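Local structure of DUF1904 domain-containing protein (Sebaldella termitidis, 4M1A) at residues A29-P32 and A33-T37; N94-E98 and N99-E103. The protein is of unknown function, forms a trimer, and belongs to the DUF1904 family, which is grouped with the macrophage migration inhibitory factor (MIF) clan. All coordinates share one frame; numbering follows the deposited sequence.

Interaction 1. Residues A29-P32 and A33-T37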
loop_
_atom_site.group_PDB
_atom_site.type_symbol
_atom_site.label_atom_id
_atom_site.label_comp_id
_atom_site.label_asym_id
_atom_site.label_seq_id
_atom_site.Cartn_x
_atom_site.Cartn_y
_atom_site.Cartn_z
ATOM N N ALA A 29 1.814 -19.414 -12.171
ATOM C CA ALA A 29 2.887 -18.427 -12.426
ATOM C C ALA A 29 4.225 -19.045 -12.840
ATOM O O ALA A 29 5.148 -18.261 -13.195
ATOM C CB ALA A 29 3.111 -17.516 -11.177
ATOM N N GLU A 30 4.329 -20.381 -12.782
ATOM C CA GLU A 30 5.558 -21.148 -12.989
ATOM C C GLU A 30 6.722 -20.707 -12.121
ATOM O O GLU A 30 7.798 -20.356 -12.608
ATOM C CB GLU A 30 5.947 -21.136 -14.489
ATOM C CG GLU A 30 4.723 -21.434 -15.333
ATOM C CD GLU A 30 4.974 -21.611 -16.826
ATOM O OE1 GLU A 30 6.139 -21.363 -17.299
ATOM O OE2 GLU A 30 3.971 -22.021 -17.497
ATOM N N CYS A 31 6.504 -20.738 -10.818
ATOM C CA CYS A 31 7.557 -20.483 -9.878
ATOM C C CYS A 31 7.304 -21.250 -8.621
ATOM O O CYS A 31 6.208 -21.780 -8.419
ATOM C CB CYS A 31 7.645 -18.989 -9.602
ATOM S SG CYS A 31 6.240 -18.259 -8.683
ATOM N N PRO A 32 8.298 -21.340 -7.744
ATOM C CA PRO A 32 8.114 -22.107 -6.543
ATOM C C PRO A 32 6.988 -21.569 -5.627
ATOM O O PRO A 32 6.864 -20.342 -5.527
ATOM C CB PRO A 32 9.504 -21.988 -5.872
ATOM C CG PRO A 32 10.424 -21.912 -7.054
ATOM C CD PRO A 32 9.704 -20.953 -7.950
ATOM N N ALA A 33 6.231 -22.461 -4.966
ATOM C CA ALA A 33 5.173 -22.097 -4.002
ATOM C C ALA A 33 5.747 -21.211 -2.884
ATOM O O ALA A 33 5.131 -20.225 -2.474
ATOM C CB ALA A 33 4.563 -23.371 -3.423
ATOM N N ASP A 34 6.972 -21.495 -2.494
ATOM C CA ASP A 34 7.670 -20.701 -1.414
ATOM C C ASP A 34 7.953 -19.272 -1.764
ATOM O O ASP A 34 8.307 -18.515 -0.909
ATOM C CB ASP A 34 9.023 -21.352 -1.059
ATOM C CG ASP A 34 8.891 -22.374 0.018
ATOM O OD1 ASP A 34 7.897 -22.293 0.796
ATOM O OD2 ASP A 34 9.772 -23.275 0.091
ATOM N N TRP A 35 7.814 -18.879 -3.022
ATOM C CA TRP A 35 8.037 -17.477 -3.356
ATOM C C TRP A 35 6.809 -16.581 -3.053
ATOM O O TRP A 35 6.872 -15.390 -3.272
ATOM C CB TRP A 35 8.378 -17.346 -4.777
ATOM C CG TRP A 35 9.716 -17.819 -5.130
ATOM C CD1 TRP A 35 10.587 -18.539 -4.359
ATOM C CD2 TRP A 35 10.341 -17.634 -6.402
ATOM N NE1 TRP A 35 11.739 -18.814 -5.106
ATOM C CE2 TRP A 35 11.601 -18.281 -6.350
ATOM C CE3 TRP A 35 9.953 -16.991 -7.579
ATOM C CZ2 TRP A 35 12.480 -18.309 -7.448
ATOM C CZ3 TRP A 35 10.827 -17.018 -8.677
ATOM C CH2 TRP A 35 12.078 -17.680 -8.590
ATOM N N PHE A 36 5.715 -17.156 -2.588
ATOM C CA PHE A 36 4.489 -16.390 -2.333
ATOM C C PHE A 36 4.389 -16.012 -0.898
ATOM O O PHE A 36 4.649 -16.863 -0.012
ATOM C CB PHE A 36 3.219 -17.202 -2.784
ATOM C CG PHE A 36 3.109 -17.330 -4.252
ATOM C CD1 PHE A 36 3.848 -18.325 -4.948
ATOM C CD2 PHE A 36 2.371 -16.440 -4.978
ATOM C CE1 PHE A 36 3.755 -18.402 -6.346
ATOM C CE2 PHE A 36 2.315 -16.510 -6.345
ATOM C CZ PHE A 36 3.007 -17.514 -7.041
ATOM N N THR A 37 3.981 -14.738 -0.606
ATOM C CA THR A 37 3.541 -14.335 0.715
ATOM C C THR A 37 2.084 -13.838 0.601
ATOM O O THR A 37 1.624 -13.415 -0.481
ATOM C CB THR A 37 4.441 -13.197 1.324
ATOM O OG1 THR A 37 4.267 -12.031 0.530
ATOM C CG2 THR A 37 5.894 -13.555 1.372
#
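Pro32 lays its ring over one face of the Trp35 indole, a CH-pi contact. Pro32 CD stands 3.7 Å from the centroid of the six-membered ring of Trp35 and only 12° off the ring normal, so the proline covers the middle of the benzo ring while CG and CB reach toward the pyrrole side. Trp35 can receive it because its CG lies anti to the carbonyl carbon (chi1 -72°), which folds the indole back over the preceding residues. Apolar packing extends the patch: Cys31 CB meets Trp35 CE3 at 3.7 Å. With an alanine in place of Trp35, the ring of Pro32 and CB of Cys31 would probably lose their shared apolar cover. Cys31 SG makes a sulfur-aromatic contact with Phe36, approaching obliquely, 3.4 Å from CE1, whereas Ala29 CB lies at the edge of the same ring, 4.1 Å from CZ. A backbone bond closes the turn: Trp35 N donates to Pro32 O at 3.1 Å with a fairly straight N-H...O angle of 162°, although the donor sits above the carbonyl plane. Phe36 N repeats the step by bonding to Ala33 O, giving the short 3-10 turn at 33-35. The whole is a helix-to-strand connection: the chain leaves helix 21-29 through Glu30, with positive phi, and enters strand 37-47 at Thr37. Phe36 packs back on Ala22 and Leu25 of helix 21-29, Trp35 meets Phe108 edge-to-face, and Asp34 touches Phe47 of a second subunit.

Interaction 2. Residues N94-E98 and N99-E103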
loop_
_atom_site.group_PDB
_atom_site.type_symbol
_atom_site.label_atom_id
_atom_site.label_comp_id
_atom_site.label_asym_id
_atom_site.label_seq_id
_atom_site.Cartn_x
_atom_site.Cartn_y
_atom_site.Cartn_z
ATOM N N ASN A 94 0.333 -5.336 -9.552
ATOM C CA ASN A 94 1.361 -4.238 -9.455
ATOM C C ASN A 94 2.711 -4.822 -9.857
ATOM O O ASN A 94 3.259 -5.658 -9.177
ATOM C CB ASN A 94 1.409 -3.674 -8.039
ATOM C CG ASN A 94 0.102 -2.945 -7.644
ATOM O OD1 ASN A 94 -0.597 -3.322 -6.690
ATOM N ND2 ASN A 94 -0.292 -1.972 -8.463
ATOM N N PRO A 95 3.236 -4.423 -11.011
ATOM C CA PRO A 95 4.476 -4.974 -11.558
ATOM C C PRO A 95 5.638 -4.352 -10.769
ATOM O O PRO A 95 5.647 -3.156 -10.542
ATOM C CB PRO A 95 4.487 -4.540 -13.033
ATOM C CG PRO A 95 3.401 -3.533 -13.184
ATOM C CD PRO A 95 2.625 -3.399 -11.876
ATOM N N LEU A 96 6.532 -5.190 -10.339
ATOM C CA LEU A 96 7.720 -4.793 -9.614
ATOM C C LEU A 96 8.792 -4.619 -10.638
ATOM O O LEU A 96 8.817 -5.297 -11.615
ATOM C CB LEU A 96 8.173 -5.900 -8.681
ATOM C CG LEU A 96 7.223 -6.211 -7.535
ATOM C CD1 LEU A 96 7.671 -7.541 -6.958
ATOM C CD2 LEU A 96 7.188 -5.114 -6.514
ATOM N N ILE A 97 9.749 -3.778 -10.320
ATOM C CA ILE A 97 10.878 -3.505 -11.174
ATOM C C ILE A 97 12.089 -4.157 -10.527
ATOM O O ILE A 97 12.382 -3.854 -9.363
ATOM C CB ILE A 97 10.994 -1.969 -11.374
ATOM C CG1 ILE A 97 9.845 -1.499 -12.291
ATOM C CG2 ILE A 97 12.317 -1.587 -12.052
ATOM C CD1 ILE A 97 9.583 -0.003 -12.165
ATOM N N GLU A 98 12.826 -5.016 -11.259
ATOM C CA GLU A 98 13.865 -5.874 -10.668
ATOM C C GLU A 98 14.968 -5.059 -9.971
ATOM O O GLU A 98 15.429 -5.447 -8.877
ATOM C CB GLU A 98 14.520 -6.852 -11.711
ATOM C CG GLU A 98 13.588 -7.986 -12.142
ATOM C CD GLU A 98 14.190 -8.986 -13.123
ATOM O OE1 GLU A 98 15.421 -9.223 -13.110
ATOM O OE2 GLU A 98 13.395 -9.580 -13.892
ATOM N N ASN A 99 15.362 -3.929 -10.559
ATOM C CA ASN A 99 16.412 -3.162 -9.944
ATOM C C ASN A 99 15.899 -2.305 -8.787
ATOM O O ASN A 99 16.668 -1.594 -8.166
ATOM C CB ASN A 99 17.244 -2.362 -10.975
ATOM C CG ASN A 99 16.571 -1.124 -11.475
ATOM O OD1 ASN A 99 15.392 -0.812 -11.212
ATOM N ND2 ASN A 99 17.327 -0.396 -12.290
HETATM N N MSE A 100 14.606 -2.419 -8.444
HETATM C CA MSE A 100 14.116 -1.692 -7.287
HETATM C C MSE A 100 13.646 -2.608 -6.201
HETATM O O MSE A 100 13.003 -2.148 -5.247
HETATM C CB MSE A 100 13.104 -0.717 -7.807
HETATM C CG MSE A 100 13.936 0.542 -8.310
HETATM SE SE MSE A 100 12.563 1.666 -8.880
HETATM C CE MSE A 100 13.519 2.562 -10.424
ATOM N N TYR A 101 13.969 -3.880 -6.307
ATOM C CA TYR A 101 13.545 -4.893 -5.423
ATOM C C TYR A 101 14.729 -5.671 -4.852
ATOM O O TYR A 101 15.559 -6.191 -5.598
ATOM C CB TYR A 101 12.587 -5.879 -6.152
ATOM C CG TYR A 101 11.981 -6.965 -5.327
ATOM C CD1 TYR A 101 12.627 -8.188 -5.124
ATOM C CD2 TYR A 101 10.752 -6.795 -4.738
ATOM C CE1 TYR A 101 12.075 -9.191 -4.334
ATOM C CE2 TYR A 101 10.162 -7.805 -4.017
ATOM C CZ TYR A 101 10.794 -8.997 -3.803
ATOM O OH TYR A 101 10.222 -10.014 -3.057
ATOM N N TYR A 102 14.821 -5.715 -3.535
ATOM C CA TYR A 102 15.935 -6.369 -2.817
ATOM C C TYR A 102 15.479 -7.425 -1.892
ATOM O O TYR A 102 14.484 -7.225 -1.192
ATOM C CB TYR A 102 16.760 -5.310 -2.041
ATOM C CG TYR A 102 17.360 -4.251 -2.893
ATOM C CD1 TYR A 102 16.608 -3.182 -3.398
ATOM C CD2 TYR A 102 18.744 -4.213 -3.105
ATOM C CE1 TYR A 102 17.158 -2.210 -4.150
ATOM C CE2 TYR A 102 19.301 -3.209 -3.867
ATOM C CZ TYR A 102 18.508 -2.227 -4.383
ATOM O OH TYR A 102 19.030 -1.192 -5.099
ATOM N N GLU A 103 16.198 -8.561 -1.826
ATOM C CA GLU A 103 15.954 -9.582 -0.853
ATOM C C GLU A 103 17.262 -9.848 -0.203
ATOM O O GLU A 103 18.284 -10.137 -0.875
ATOM C CB GLU A 103 15.377 -10.844 -1.443
ATOM C CG GLU A 103 14.860 -11.837 -0.413
ATOM C CD GLU A 103 14.240 -13.082 -1.076
ATOM O OE1 GLU A 103 13.373 -12.914 -1.931
ATOM O OE2 GLU A 103 14.665 -14.196 -0.758
#
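Leu96 and Tyr101 meet across a tight turn, with Leu96 CD1 3.9 Å from Tyr101 CE2 and equally near CD2. The methyl approaches that side of the phenol ring obliquely. Tyr101 directs its ring back toward the leucine because CG is anti to the backbone N (chi1 -176°). Ile97 and Asn99 run alongside each other, and Ile97 CG2 touches Asn99 OD1 at 3.3 Å, a van der Waals contact. Two backbone bonds shape the turn that brings these side chains together. Met100, a selenomethionine, gives its N-H to Ile97 O at 2.8 Å with an N-H...O angle of 155°, the donor standing above the carbonyl plane. A weak bond follows at 3.3 Å from Tyr101 N to Glu98 O. Successive i to i+3 links of this kind wind the chain through Glu98 and Asn99 before it straightens. Farther out, a hydrogen bond joins Tyr101 OH and His3 NE2, and Phe63 meets the phenol edge-to-face, so the ring that Leu96 touches is held at its hydroxyl by His3 and packed against Phe63. The turn joins strand 89-95, at an edge of the five-stranded sheet within this chain, to strand 101-103, which pairs with 106-107. Residues 101 to 103 also form an antiparallel ladder with a strand of a second subunit, so that the sheet containing 101-103 runs on into the neighbouring subunit.

Overall arrangement
Interaction 1 closes well before interaction 2 opens along the chain; their centres lie about 16 Å apart and their nearest atoms about 6 Å apart, without touching. Each is a connecting turn at an end of the five-stranded sheet: residues 29-37 lead from helix 21-29 into strand 37-47, whereas the turn within residues 94-103 leads out of strand 89-95 into strand 101-103. His3 of strand 3-7 links them, bonding Thr37 OG1 through ND1 and Tyr101 OH through NE2. Both turns also reach the second subunit, so local side-chain packing here borders the interfaces of a trimer, the assembly characteristic of MIF-like proteins.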